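Local coordinates for zinc transport transcriptional regulator (Lactococcus lactis subsp. lactis, PDB 5YHY), which binds zinc and, as a MarR-family winged helix-turn-helix protein, probably binds DNA to regulate transcription of zinc-transport genes, at residues T39-L44 / K106-H111; K82-T87 / V92-L97; L44-E49 / A58-I63. The protein carries 1 engineered substitution. All coordinates share one frame; numbering follows the deposited sequence.

Contact 1. Residues T39-L44 / K106-H111; sequences TQEHIL and KEHATH. With ZN (zinc ion), chain B.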
ATOM      1  N   THR A  39      10.089   6.737  12.500  1.00 23.22           N
ATOM      2  CA  THR A  39      10.212   7.343  13.820  1.00 21.04           C
ATOM      3  C   THR A  39      11.532   8.116  13.921  1.00 18.84           C
ATOM      4  O   THR A  39      11.570   9.235  14.425  1.00 19.62           O
ATOM      5  CB  THR A  39      10.120   6.298  14.949  1.00 24.08           C
ATOM      6  OG1 THR A  39       8.803   5.736  14.963  1.00 25.89           O
ATOM      7  CG2 THR A  39      10.394   6.938  16.297  1.00 23.23           C
ATOM      8  N   GLN A  40      12.609   7.516  13.430  1.00 21.13           N
ATOM      9  CA  GLN A  40      13.897   8.191  13.455  1.00 20.22           C
ATOM     10  C   GLN A  40      13.858   9.498  12.660  1.00 19.99           C
ATOM     11  O   GLN A  40      14.342  10.527  13.133  1.00 18.87           O
ATOM     12  CB  GLN A  40      14.994   7.251  12.940  1.00 21.79           C
ATOM     13  CG  GLN A  40      15.225   6.093  13.902  1.00 21.90           C
ATOM     14  CD  GLN A  40      15.871   4.882  13.261  1.00 27.17           C
ATOM     15  OE1 GLN A  40      16.402   4.953  12.153  1.00 26.59           O
ATOM     16  NE2 GLN A  40      15.826   3.754  13.968  1.00 27.07           N
ATOM     17  N   GLU A  41      13.256   9.457  11.469  1.00 20.36           N
ATOM     18  CA  GLU A  41      13.155  10.649  10.635  1.00 20.79           C
ATOM     19  C   GLU A  41      12.345  11.719  11.350  1.00 19.78           C
ATOM     20  O   GLU A  41      12.654  12.906  11.276  1.00 19.79           O
ATOM     21  CB  GLU A  41      12.479  10.327   9.294  1.00 23.24           C
ATOM     22  CG  GLU A  41      13.225   9.339   8.413  1.00 25.27           C
ATOM     23  CD  GLU A  41      14.169  10.008   7.434  1.00 28.26           C
ATOM     24  OE1 GLU A  41      14.526  11.184   7.639  1.00 28.27           O
ATOM     25  OE2 GLU A  41      14.560   9.344   6.449  1.00 31.06           O
ATOM     26  N   HIS A  42      11.294  11.296  12.046  1.00 18.32           N
ATOM     27  CA  HIS A  42      10.416  12.256  12.694  1.00 17.04           C
ATOM     28  C   HIS A  42      11.029  12.880  13.938  1.00 18.48           C
ATOM     29  O   HIS A  42      10.760  14.036  14.239  1.00 18.86           O
ATOM     30  CB  HIS A  42       9.051  11.636  12.961  1.00 17.82           C
ATOM     31  CG  HIS A  42       8.368  11.205  11.708  1.00 21.93           C
ATOM     32  ND1 HIS A  42       7.252  10.397  11.708  1.00 22.49           N
ATOM     33  CD2 HIS A  42       8.657  11.449  10.407  1.00 22.54           C
ATOM     34  CE1 HIS A  42       6.875  10.170  10.463  1.00 25.46           C
ATOM     35  NE2 HIS A  42       7.715  10.793   9.654  1.00 21.25           N
ATOM     36  N   ILE A  43      11.881  12.131  14.633  1.00 18.78           N
ATOM     37  CA  ILE A  43      12.635  12.731  15.720  1.00 20.40           C
ATOM     38  C   ILE A  43      13.534  13.836  15.176  1.00 18.33           C
ATOM     39  O   ILE A  43      13.603  14.924  15.744  1.00 18.94           O
ATOM     40  CB  ILE A  43      13.450  11.679  16.483  1.00 17.74           C
ATOM     41  CG1 ILE A  43      12.487  10.785  17.285  1.00 20.45           C
ATOM     42  CG2 ILE A  43      14.475  12.359  17.413  1.00 19.40           C
ATOM     43  CD1 ILE A  43      13.178   9.725  18.101  1.00 23.00           C
ATOM     44  N   LEU A  44      14.189  13.576  14.051  1.00 20.13           N
ATOM     45  CA  LEU A  44      15.068  14.588  13.475  1.00 20.65           C
ATOM     46  C   LEU A  44      14.293  15.845  13.089  1.00 18.86           C
ATOM     47  O   LEU A  44      14.743  16.956  13.351  1.00 19.84           O
ATOM     48  CB  LEU A  44      15.843  14.038  12.282  1.00 21.24           C
ATOM     49  CG  LEU A  44      16.816  12.900  12.566  1.00 18.53           C
ATOM     50  CD1 LEU A  44      17.527  12.560  11.273  1.00 20.69           C
ATOM     51  CD2 LEU A  44      17.832  13.278  13.637  1.00 19.62           C
ATOM     52  N   LYS A 106      15.774  18.423   6.939  1.00 24.64           N
ATOM     53  CA  LYS A 106      15.201  19.359   5.983  1.00 26.46           C
ATOM     54  C   LYS A 106      14.587  18.600   4.818  1.00 24.32           C
ATOM     55  O   LYS A 106      13.488  18.937   4.371  1.00 25.66           O
ATOM     56  CB  LYS A 106      16.261  20.343   5.472  1.00 26.03           C
ATOM     57  CG  LYS A 106      15.712  21.375   4.498  1.00 34.29           C
ATOM     58  CD  LYS A 106      16.840  22.172   3.851  1.00 39.01           C
ATOM     59  CE  LYS A 106      16.338  22.987   2.664  1.00 46.66           C
ATOM     60  NZ  LYS A 106      17.467  23.569   1.887  1.00 50.34           N
ATOM     61  N   GLU A 107      15.287  17.571   4.339  1.00 22.40           N
ATOM     62  CA  GLU A 107      14.796  16.778   3.214  1.00 25.71           C
ATOM     63  C   GLU A 107      13.507  16.067   3.576  1.00 25.63           C
ATOM     64  O   GLU A 107      12.553  16.068   2.802  1.00 23.97           O
ATOM     65  CB  GLU A 107      15.819  15.744   2.753  1.00 28.52           C
ATOM     66  CG  GLU A 107      15.316  14.881   1.601  1.00 34.52           C
ATOM     67  CD  GLU A 107      16.319  13.833   1.143  1.00 44.10           C
ATOM     68  OE1 GLU A 107      17.529  13.996   1.408  1.00 49.03           O
ATOM     69  OE2 GLU A 107      15.890  12.842   0.509  1.00 51.31           O
ATOM     70  N   HIS A 108      13.477  15.442   4.749  1.00 24.19           N
ATOM     71  CA  HIS A 108      12.267  14.724   5.123  1.00 23.14           C
ATOM     72  C   HIS A 108      11.083  15.662   5.312  1.00 22.65           C
ATOM     73  O   HIS A 108       9.958  15.329   4.929  1.00 22.43           O
ATOM     74  CB  HIS A 108      12.472  13.879   6.378  1.00 24.23           C
ATOM     75  CG  HIS A 108      11.460  12.787   6.520  1.00 22.59           C
ATOM     76  ND1 HIS A 108      11.488  11.650   5.746  1.00 21.28           N
ATOM     77  CD2 HIS A 108      10.374  12.674   7.323  1.00 21.89           C
ATOM     78  CE1 HIS A 108      10.478  10.865   6.083  1.00 23.98           C
ATOM     79  NE2 HIS A 108       9.778  11.475   7.022  1.00 22.05           N
ATOM     80  N   ALA A 109      11.328  16.822   5.915  1.00 21.73           N
ATOM     81  CA  ALA A 109      10.280  17.808   6.095  1.00 23.05           C
ATOM     82  C   ALA A 109       9.743  18.213   4.726  1.00 25.56           C
ATOM     83  O   ALA A 109       8.534  18.332   4.531  1.00 25.31           O
ATOM     84  CB  ALA A 109      10.804  19.017   6.845  1.00 27.42           C
ATOM     85  N   THR A 110      10.646  18.407   3.776  1.00 23.68           N
ATOM     86  CA  THR A 110      10.223  18.783   2.431  1.00 26.65           C
ATOM     87  C   THR A 110       9.321  17.717   1.803  1.00 24.14           C
ATOM     88  O   THR A 110       8.314  18.046   1.157  1.00 24.11           O
ATOM     89  CB  THR A 110      11.422  19.063   1.521  1.00 26.16           C
ATOM     90  OG1 THR A 110      12.148  20.181   2.043  1.00 28.24           O
ATOM     91  CG2 THR A 110      10.957  19.396   0.120  1.00 27.66           C
ATOM     92  N   HIS A 111       9.674  16.449   1.985  1.00 21.92           N
ATOM     93  CA  HIS A 111       8.860  15.368   1.437  1.00 23.14           C
ATOM     94  C   HIS A 111       7.443  15.395   2.003  1.00 22.46           C
ATOM     95  O   HIS A 111       6.471  15.256   1.261  1.00 21.41           O
ATOM     96  CB  HIS A 111       9.490  14.003   1.700  1.00 23.55           C
ATOM     97  CG  HIS A 111      10.793  13.797   0.999  1.00 26.26           C
ATOM     98  ND1 HIS A 111      11.066  14.340  -0.237  1.00 27.13           N
ATOM     99  CD2 HIS A 111      11.900  13.105   1.359  1.00 30.74           C
ATOM    100  CE1 HIS A 111      12.290  14.001  -0.603  1.00 33.47           C
ATOM    101  NE2 HIS A 111      12.816  13.248   0.346  1.00 33.64           N
TER
HETATM  102 ZN    ZN B 201       7.922  10.915   7.631  1.00 22.57          ZN
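The side chain of Glu-41 lies over one face of the His-108 imidazole, with CB 3.6 Å from the ring centroid and almost on the ring normal, a CH-pi contact. Its chain bends at chi2 (-92°), which carries the carboxylate across the same ring rather than away from it; carboxylate and imidazole planes are 17° apart and stacked, CD being 3.6 Å from His-108 ND1. No hydrogen bond joins the two, although the negative charge probably offsets some of the positive charge that zinc draws onto the ring. His-42 meets His-108 differently, rim to rim, with ring planes at 48° and neither ring over the other. The zinc ion explains this approach: His-42 NE2 and His-108 NE2 each bind it at 2.0 Å, which brings two nitrogens within 3.4 Å of each other without a proton between them. His-108 reaches the metal with CG anti to the backbone N, extending from helix 102-123 toward helix 38-49. Glu-24 and His-112 complete the coordination, and Leu-26 also packs on His-108. Two helices far apart in sequence are thus clamped through one metal, forming the Glu-His-His-His zinc site of this MarR-family regulator.

Contact 2. Residues K82-T87 / V92-L97; sequences KSSRAT and VVLWSL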
ATOM      1  N   LYS A  82      22.868  14.554  19.268  1.00 20.37           N
ATOM      2  CA  LYS A  82      23.798  14.637  20.391  1.00 20.20           C
ATOM      3  C   LYS A  82      23.060  15.088  21.647  1.00 22.19           C
ATOM      4  O   LYS A  82      22.157  15.936  21.594  1.00 22.38           O
ATOM      5  CB  LYS A  82      24.951  15.595  20.061  1.00 22.00           C
ATOM      6  CG  LYS A  82      24.504  17.007  19.672  1.00 26.57           C
ATOM      7  CD  LYS A  82      25.700  17.853  19.229  1.00 30.67           C
ATOM      8  CE  LYS A  82      25.255  19.208  18.689  1.00 33.25           C
ATOM      9  NZ  LYS A  82      24.549  20.031  19.706  1.00 43.42           N
ATOM     10  N   SER A  83      23.447  14.526  22.787  1.00 19.51           N
ATOM     11  CA  SER A  83      22.824  14.883  24.044  1.00 17.76           C
ATOM     12  C   SER A  83      23.563  16.012  24.755  1.00 23.27           C
ATOM     13  O   SER A  83      24.766  16.220  24.562  1.00 21.39           O
ATOM     14  CB  SER A  83      22.761  13.664  24.962  1.00 21.73           C
ATOM     15  OG  SER A  83      24.079  13.206  25.270  1.00 20.62           O
ATOM     16  N   SER A  84      22.815  16.723  25.587  1.00 22.68           N
ATOM     17  CA  SER A  84      23.361  17.786  26.418  1.00 24.35           C
ATOM     18  C   SER A  84      22.549  17.807  27.700  1.00 28.40           C
ATOM     19  O   SER A  84      21.517  17.140  27.807  1.00 26.49           O
ATOM     20  CB  SER A  84      23.304  19.132  25.701  1.00 27.78           C
ATOM     21  OG  SER A  84      21.963  19.488  25.384  1.00 27.28           O
ATOM     22  N   ARG A  85      23.027  18.553  28.683  1.00 27.43           N
ATOM     23  CA  ARG A  85      22.402  18.558  29.987  1.00 33.23           C
ATOM     24  C   ARG A  85      21.663  19.876  30.135  1.00 37.40           C
ATOM     25  O   ARG A  85      22.207  20.933  29.820  1.00 40.38           O
ATOM     26  CB  ARG A  85      23.486  18.420  31.062  1.00 34.14           C
ATOM     27  CG  ARG A  85      23.061  17.689  32.307  1.00 36.89           C
ATOM     28  CD  ARG A  85      24.232  17.560  33.278  1.00 37.15           C
ATOM     29  NE  ARG A  85      25.235  16.596  32.824  1.00 28.05           N
ATOM     30  CZ  ARG A  85      25.222  15.306  33.141  1.00 30.56           C
ATOM     31  NH1 ARG A  85      24.254  14.817  33.908  1.00 33.99           N
ATOM     32  NH2 ARG A  85      26.177  14.501  32.696  1.00 26.10           N
ATOM     33  N   ALA A  86      20.415  19.816  30.585  1.00 41.63           N
ATOM     34  CA  ALA A  86      19.640  21.030  30.810  1.00 47.04           C
ATOM     35  C   ALA A  86      20.289  21.862  31.913  1.00 52.13           C
ATOM     36  O   ALA A  86      20.565  21.356  33.000  1.00 54.09           O
ATOM     37  CB  ALA A  86      18.201  20.683  31.173  1.00 48.62           C
ATOM     38  N   THR A  87      20.539  23.136  31.624  1.00 55.86           N
ATOM     39  CA  THR A  87      21.189  24.025  32.583  1.00 59.13           C
ATOM     40  C   THR A  87      20.402  24.155  33.886  1.00 60.12           C
ATOM     41  O   THR A  87      20.986  24.367  34.952  1.00 62.39           O
ATOM     42  CB  THR A  87      21.426  25.429  31.994  1.00 58.51           C
ATOM     43  OG1 THR A  87      20.260  25.855  31.277  1.00 64.14           O
ATOM     44  CG2 THR A  87      22.611  25.405  31.045  1.00 59.65           C
ATOM     45  N   VAL A  92      18.248  16.317  33.673  1.00 39.16           N
ATOM     46  CA  VAL A  92      17.480  16.372  32.431  1.00 38.71           C
ATOM     47  C   VAL A  92      18.360  16.374  31.178  1.00 32.40           C
ATOM     48  O   VAL A  92      19.144  17.294  30.967  1.00 35.95           O
ATOM     49  CB  VAL A  92      16.554  17.597  32.401  1.00 41.61           C
ATOM     50  CG1 VAL A  92      15.809  17.667  31.071  1.00 40.12           C
ATOM     51  CG2 VAL A  92      15.571  17.541  33.570  1.00 48.83           C
ATOM     52  N   VAL A  93      18.203  15.339  30.352  1.00 31.24           N
ATOM     53  CA  VAL A  93      18.942  15.221  29.098  1.00 27.12           C
ATOM     54  C   VAL A  93      18.155  15.850  27.953  1.00 26.30           C
ATOM     55  O   VAL A  93      16.964  15.590  27.804  1.00 24.92           O
ATOM     56  CB  VAL A  93      19.195  13.745  28.735  1.00 28.80           C
ATOM     57  CG1 VAL A  93      19.938  13.643  27.409  1.00 29.23           C
ATOM     58  CG2 VAL A  93      19.971  13.041  29.848  1.00 34.46           C
ATOM     59  N   LEU A  94      18.832  16.655  27.142  1.00 23.41           N
ATOM     60  CA  LEU A  94      18.230  17.251  25.949  1.00 24.22           C
ATOM     61  C   LEU A  94      18.916  16.717  24.702  1.00 26.08           C
ATOM     62  O   LEU A  94      20.109  16.396  24.730  1.00 24.76           O
ATOM     63  CB  LEU A  94      18.384  18.771  25.987  1.00 25.85           C
ATOM     64  CG  LEU A  94      17.732  19.527  27.140  1.00 31.06           C
ATOM     65  CD1 LEU A  94      18.343  20.913  27.252  1.00 34.18           C
ATOM     66  CD2 LEU A  94      16.236  19.607  26.928  1.00 27.95           C
ATOM     67  N   TRP A  95      18.168  16.630  23.606  1.00 21.14           N
ATOM     68  CA  TRP A  95      18.711  16.158  22.339  1.00 19.75           C
ATOM     69  C   TRP A  95      18.659  17.235  21.286  1.00 22.99           C
ATOM     70  O   TRP A  95      17.667  17.965  21.183  1.00 22.94           O
ATOM     71  CB  TRP A  95      17.930  14.936  21.852  1.00 19.38           C
ATOM     72  CG  TRP A  95      18.067  13.788  22.791  1.00 19.38           C
ATOM     73  CD1 TRP A  95      17.219  13.451  23.798  1.00 20.60           C
ATOM     74  CD2 TRP A  95      19.144  12.844  22.838  1.00 19.99           C
ATOM     75  NE1 TRP A  95      17.686  12.338  24.458  1.00 20.73           N
ATOM     76  CE2 TRP A  95      18.866  11.945  23.884  1.00 20.48           C
ATOM     77  CE3 TRP A  95      20.309  12.664  22.083  1.00 19.68           C
ATOM     78  CZ2 TRP A  95      19.717  10.886  24.208  1.00 22.39           C
ATOM     79  CZ3 TRP A  95      21.142  11.613  22.398  1.00 20.51           C
ATOM     80  CH2 TRP A  95      20.844  10.737  23.449  1.00 19.82           C
ATOM     81  N   SER A  96      19.731  17.327  20.504  1.00 21.43           N
ATOM     82  CA  SER A  96      19.778  18.244  19.373  1.00 21.18           C
ATOM     83  C   SER A  96      20.373  17.578  18.137  1.00 23.52           C
ATOM     84  O   SER A  96      21.034  16.540  18.230  1.00 21.60           O
ATOM     85  CB  SER A  96      20.571  19.498  19.742  1.00 28.78           C
ATOM     86  OG  SER A  96      21.880  19.151  20.133  1.00 32.87           O
ATOM     87  N   LEU A  97      20.131  18.175  16.973  1.00 22.80           N
ATOM     88  CA  LEU A  97      20.710  17.683  15.735  1.00 22.17           C
ATOM     89  C   LEU A  97      22.208  17.952  15.701  1.00 23.64           C
ATOM     90  O   LEU A  97      22.676  18.950  16.244  1.00 27.47           O
ATOM     91  CB  LEU A  97      20.090  18.395  14.535  1.00 25.41           C
ATOM     92  CG  LEU A  97      18.593  18.214  14.315  1.00 22.84           C
ATOM     93  CD1 LEU A  97      18.230  18.857  12.986  1.00 27.07           C
ATOM     94  CD2 LEU A  97      18.255  16.736  14.309  1.00 23.18           C
TER
HETATM   95  O   HOH W   1      21.897  18.458  22.847  1.00 28.71           O
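Lys-82 and Ser-96 pair at one end of the antiparallel beta hairpin that forms the wing of the winged helix-turn-helix fold. Lys-82 N to Ser-96 O (2.9 Å) and Ser-96 N to Lys-82 O close one hydrogen-bonded pair; Ser-84 and Leu-94 form the next, and Ala-86 N to Val-92 O (2.8 Å, 174°) continues the ladder beyond the strands. Packing is tight at Ser-83 and Trp-95, a non-hydrogen-bonded pair. Ser-83 CB sits over the indole's six-membered ring, 3.8 Å from its centroid, and Val-93 CG1 lies over the same face toward the rim. With CG anti to its carbonyl carbon (chi1 -63°), Trp-95 turns this face to Ser-83, while Leu-72 and Gln-76 touch its side chain, Leu-47 packs at its CB and NE1 hydrogen-bonds to Asn-54. With an alanine in place of Trp-95, Ser-83 CB would probably lose its aromatic platform and Asn-54 OD1 its N-H donor, and a gap would be likely to open toward helix 65-77. A second tight spot joins Leu-94 CD1 to Ala-86 CB at 3.9 Å. The solvent side is made instead by the ends of Lys-82 and Ser-84. For Lys-82 the bend at chi4 (62°) tips NZ onto the Ser-96 hydroxyl of the partner strand, where it donates to OG at 2.8 Å. A water bridges the neighbouring polar atoms: it donates to Lys-82 O and lies 2.7 Å from Ser-84 OG and 2.8 Å from Ser-96 OG.

Contact 3. Residues L44-E49 / A58-I63; sequences LMLLAE and AEKLKI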
ATOM      1  N   LEU A  44      14.189  13.576  14.051  1.00 20.13           N
ATOM      2  CA  LEU A  44      15.068  14.588  13.475  1.00 20.65           C
ATOM      3  C   LEU A  44      14.293  15.845  13.089  1.00 18.86           C
ATOM      4  O   LEU A  44      14.743  16.956  13.351  1.00 19.84           O
ATOM      5  CB  LEU A  44      15.843  14.038  12.282  1.00 21.24           C
ATOM      6  CG  LEU A  44      16.816  12.900  12.566  1.00 18.53           C
ATOM      7  CD1 LEU A  44      17.527  12.560  11.273  1.00 20.69           C
ATOM      8  CD2 LEU A  44      17.832  13.278  13.637  1.00 19.62           C
ATOM      9  N   MET A  45      13.103  15.670  12.510  1.00 21.15           N
ATOM     10  CA  MET A  45      12.257  16.820  12.197  1.00 20.96           C
ATOM     11  C   MET A  45      11.874  17.604  13.433  1.00 18.93           C
ATOM     12  O   MET A  45      11.836  18.830  13.413  1.00 22.57           O
ATOM     13  CB  MET A  45      10.983  16.393  11.455  1.00 19.55           C
ATOM     14  CG  MET A  45      11.211  16.067  10.000  1.00 20.82           C
ATOM     15  SD  MET A  45       9.695  15.596   9.129  1.00 23.27           S
ATOM     16  CE  MET A  45       8.660  17.021   9.412  1.00 25.17           C
ATOM     17  N   LEU A  46      11.561  16.896  14.513  1.00 18.23           N
ATOM     18  CA  LEU A  46      11.190  17.555  15.746  1.00 18.87           C
ATOM     19  C   LEU A  46      12.373  18.365  16.303  1.00 20.58           C
ATOM     20  O   LEU A  46      12.215  19.514  16.712  1.00 22.68           O
ATOM     21  CB  LEU A  46      10.686  16.521  16.761  1.00 19.56           C
ATOM     22  CG  LEU A  46      10.282  17.069  18.121  1.00 23.46           C
ATOM     23  CD1 LEU A  46       9.228  18.159  17.983  1.00 31.53           C
ATOM     24  CD2 LEU A  46       9.783  15.940  19.027  1.00 24.82           C
ATOM     25  N   LEU A  47      13.561  17.767  16.288  1.00 19.93           N
ATOM     26  CA  LEU A  47      14.740  18.419  16.855  1.00 20.20           C
ATOM     27  C   LEU A  47      15.196  19.618  16.026  1.00 23.97           C
ATOM     28  O   LEU A  47      15.812  20.543  16.560  1.00 25.14           O
ATOM     29  CB  LEU A  47      15.883  17.417  17.040  1.00 20.27           C
ATOM     30  CG  LEU A  47      15.565  16.286  18.019  1.00 22.26           C
ATOM     31  CD1 LEU A  47      16.809  15.416  18.179  1.00 23.52           C
ATOM     32  CD2 LEU A  47      15.107  16.833  19.366  1.00 22.44           C
ATOM     33  N   ALA A  48      14.889  19.603  14.731  1.00 25.65           N
ATOM     34  CA  ALA A  48      15.187  20.745  13.864  1.00 27.57           C
ATOM     35  C   ALA A  48      14.392  21.963  14.322  1.00 27.84           C
ATOM     36  O   ALA A  48      14.814  23.108  14.149  1.00 32.71           O
ATOM     37  CB  ALA A  48      14.856  20.409  12.412  1.00 27.36           C
ATOM     38  N   GLU A  49      13.237  21.695  14.913  1.00 25.01           N
ATOM     39  CA  GLU A  49      12.320  22.721  15.377  1.00 28.28           C
ATOM     40  C   GLU A  49      12.640  23.150  16.808  1.00 33.01           C
ATOM     41  O   GLU A  49      12.588  24.335  17.135  1.00 33.27           O
ATOM     42  CB  GLU A  49      10.894  22.175  15.283  1.00 33.72           C
ATOM     43  CG  GLU A  49       9.805  23.085  15.787  1.00 40.43           C
ATOM     44  CD  GLU A  49       8.442  22.425  15.673  1.00 46.53           C
ATOM     45  OE1 GLU A  49       8.061  21.676  16.600  1.00 45.50           O
ATOM     46  OE2 GLU A  49       7.763  22.635  14.647  1.00 49.60           O
ATOM     47  N   ALA A  58       8.361  11.803  23.111  1.00 19.79           N
ATOM     48  CA  ALA A  58       7.271  10.842  23.248  1.00 19.98           C
ATOM     49  C   ALA A  58       5.923  11.544  23.163  1.00 19.54           C
ATOM     50  O   ALA A  58       4.989  11.039  22.540  1.00 20.25           O
ATOM     51  CB  ALA A  58       7.383  10.073  24.578  1.00 18.60           C
ATOM     52  N   GLU A  59       5.838  12.708  23.794  1.00 19.88           N
ATOM     53  CA  GLU A  59       4.605  13.483  23.802  1.00 20.55           C
ATOM     54  C   GLU A  59       4.247  13.920  22.382  1.00 24.14           C
ATOM     55  O   GLU A  59       3.111  13.742  21.925  1.00 24.86           O
ATOM     56  CB  GLU A  59       4.779  14.709  24.700  1.00 22.91           C
ATOM     57  CG  GLU A  59       3.589  15.660  24.716  1.00 28.89           C
ATOM     58  CD  GLU A  59       3.944  17.007  25.317  1.00 36.15           C
ATOM     59  OE1 GLU A  59       4.805  17.703  24.741  1.00 39.77           O
ATOM     60  OE2 GLU A  59       3.374  17.371  26.367  1.00 41.81           O
ATOM     61  N   LYS A  60       5.218  14.505  21.690  1.00 22.02           N
ATOM     62  CA  LYS A  60       4.974  15.113  20.384  1.00 22.88           C
ATOM     63  C   LYS A  60       4.664  14.085  19.309  1.00 23.76           C
ATOM     64  O   LYS A  60       3.808  14.306  18.450  1.00 26.25           O
ATOM     65  CB  LYS A  60       6.191  15.934  19.948  1.00 24.83           C
ATOM     66  CG  LYS A  60       6.338  17.273  20.649  1.00 32.13           C
ATOM     67  CD  LYS A  60       5.477  18.331  19.976  1.00 39.09           C
ATOM     68  CE  LYS A  60       5.983  19.735  20.286  1.00 45.79           C
ATOM     69  NZ  LYS A  60       5.151  20.783  19.619  1.00 52.00           N
ATOM     70  N   LEU A  61       5.379  12.966  19.335  1.00 19.94           N
ATOM     71  CA  LEU A  61       5.224  11.958  18.298  1.00 21.53           C
ATOM     72  C   LEU A  61       4.166  10.924  18.667  1.00 22.22           C
ATOM     73  O   LEU A  61       3.851  10.039  17.868  1.00 23.04           O
ATOM     74  CB  LEU A  61       6.561  11.265  18.000  1.00 22.36           C
ATOM     75  CG  LEU A  61       7.688  12.164  17.487  1.00 24.00           C
ATOM     76  CD1 LEU A  61       8.887  11.310  17.113  1.00 23.64           C
ATOM     77  CD2 LEU A  61       7.236  13.005  16.300  1.00 27.72           C
ATOM     78  N   LYS A  62       3.630  11.042  19.877  1.00 21.91           N
ATOM     79  CA  LYS A  62       2.589  10.140  20.357  1.00 21.88           C
ATOM     80  C   LYS A  62       3.053   8.691  20.346  1.00 24.62           C
ATOM     81  O   LYS A  62       2.333   7.798  19.899  1.00 24.64           O
ATOM     82  CB  LYS A  62       1.303  10.305  19.533  1.00 24.18           C
ATOM     83  CG  LYS A  62       0.718  11.701  19.607  1.00 27.73           C
ATOM     84  CD  LYS A  62      -0.665  11.747  18.961  1.00 33.52           C
ATOM     85  CE  LYS A  62      -1.406  13.028  19.326  1.00 43.43           C
ATOM     86  NZ  LYS A  62      -0.813  14.219  18.670  1.00 47.33           N
ATOM     87  N   ILE A  63       4.262   8.463  20.844  1.00 21.27           N
ATOM     88  CA  ILE A  63       4.814   7.109  20.936  1.00 25.01           C
ATOM     89  C   ILE A  63       5.352   6.872  22.341  1.00 22.00           C
ATOM     90  O   ILE A  63       5.437   7.799  23.139  1.00 22.26           O
ATOM     91  CB  ILE A  63       5.931   6.860  19.909  1.00 25.73           C
ATOM     92  CG1 ILE A  63       7.045   7.892  20.095  1.00 22.08           C
ATOM     93  CG2 ILE A  63       5.369   6.886  18.482  1.00 23.77           C
ATOM     94  CD1 ILE A  63       8.188   7.762  19.089  1.00 23.30           C
TER
HETATM   95  O   HOH W   2       5.674  20.033  16.540  1.00 53.21           O
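Within the winged helix-turn-helix domain, helix 38-49 packs against helix 54-61 through a small apolar patch that gives way to a water-bridged pair of charges. Leu-46 supplies the buried half of the patch. Its CG stands anti to the backbone N (chi1 179°), which directs both methyl groups across the gap to the aliphatic base of Lys-60: CD2 lies 3.7 Å from Lys-60 CB, while CD1 is 4.0 Å from Lys-60 CG. The two side chains cross at about a right angle, so the leucine meets only the first carbons of the lysine. A bend at chi2 (-83°) then turns the remainder of the Lys-60 chain off the leucine toward Glu-49, one helical turn or so beyond Leu-46. The backbones stay well apart, the nearest CA atoms, those of Leu-46 and Lys-60, being 8.1 Å from each other; side chains and one water span the interval. Leu-61 packs on an earlier part of helix 38-49, on His-42, a zinc ligand, and on Ile-43, while Ser-52 also touches Leu-46. At the exposed end, Glu-49 OE1 and Lys-60 NZ are 4.3 Å apart, beyond a salt bridge, yet their opposite charges probably still attract. The water sits between them, donating to Glu-49 OE1 at 2.9 Å and accepting from Lys-60 NZ at 3.2 Å.

In the fold
Helix 38-49 serves both contact 1 and contact 3, which share Leu-44 and whose centres lie about 10 Å apart. Contact 1 is metal chemistry between a buried histidine and partly exposed side chains near the middle of the chain; contact 3 combines one buried leucine with exposed charges. Contact 2, centred about 23 Å from the chain's centre, relies instead on backbone pairing, with Trp-95 turned to the helices and a second face that mixes Leu-94 with polar, water-bound groups. The three are continuous: Met-45 SD packs on His-108 CD2 at 3.5 Å, and Leu-97 CD2 of the wing meets Leu-44 CD2, also at 3.5 Å. Packing thus runs from zinc site to wing through helix 38-49.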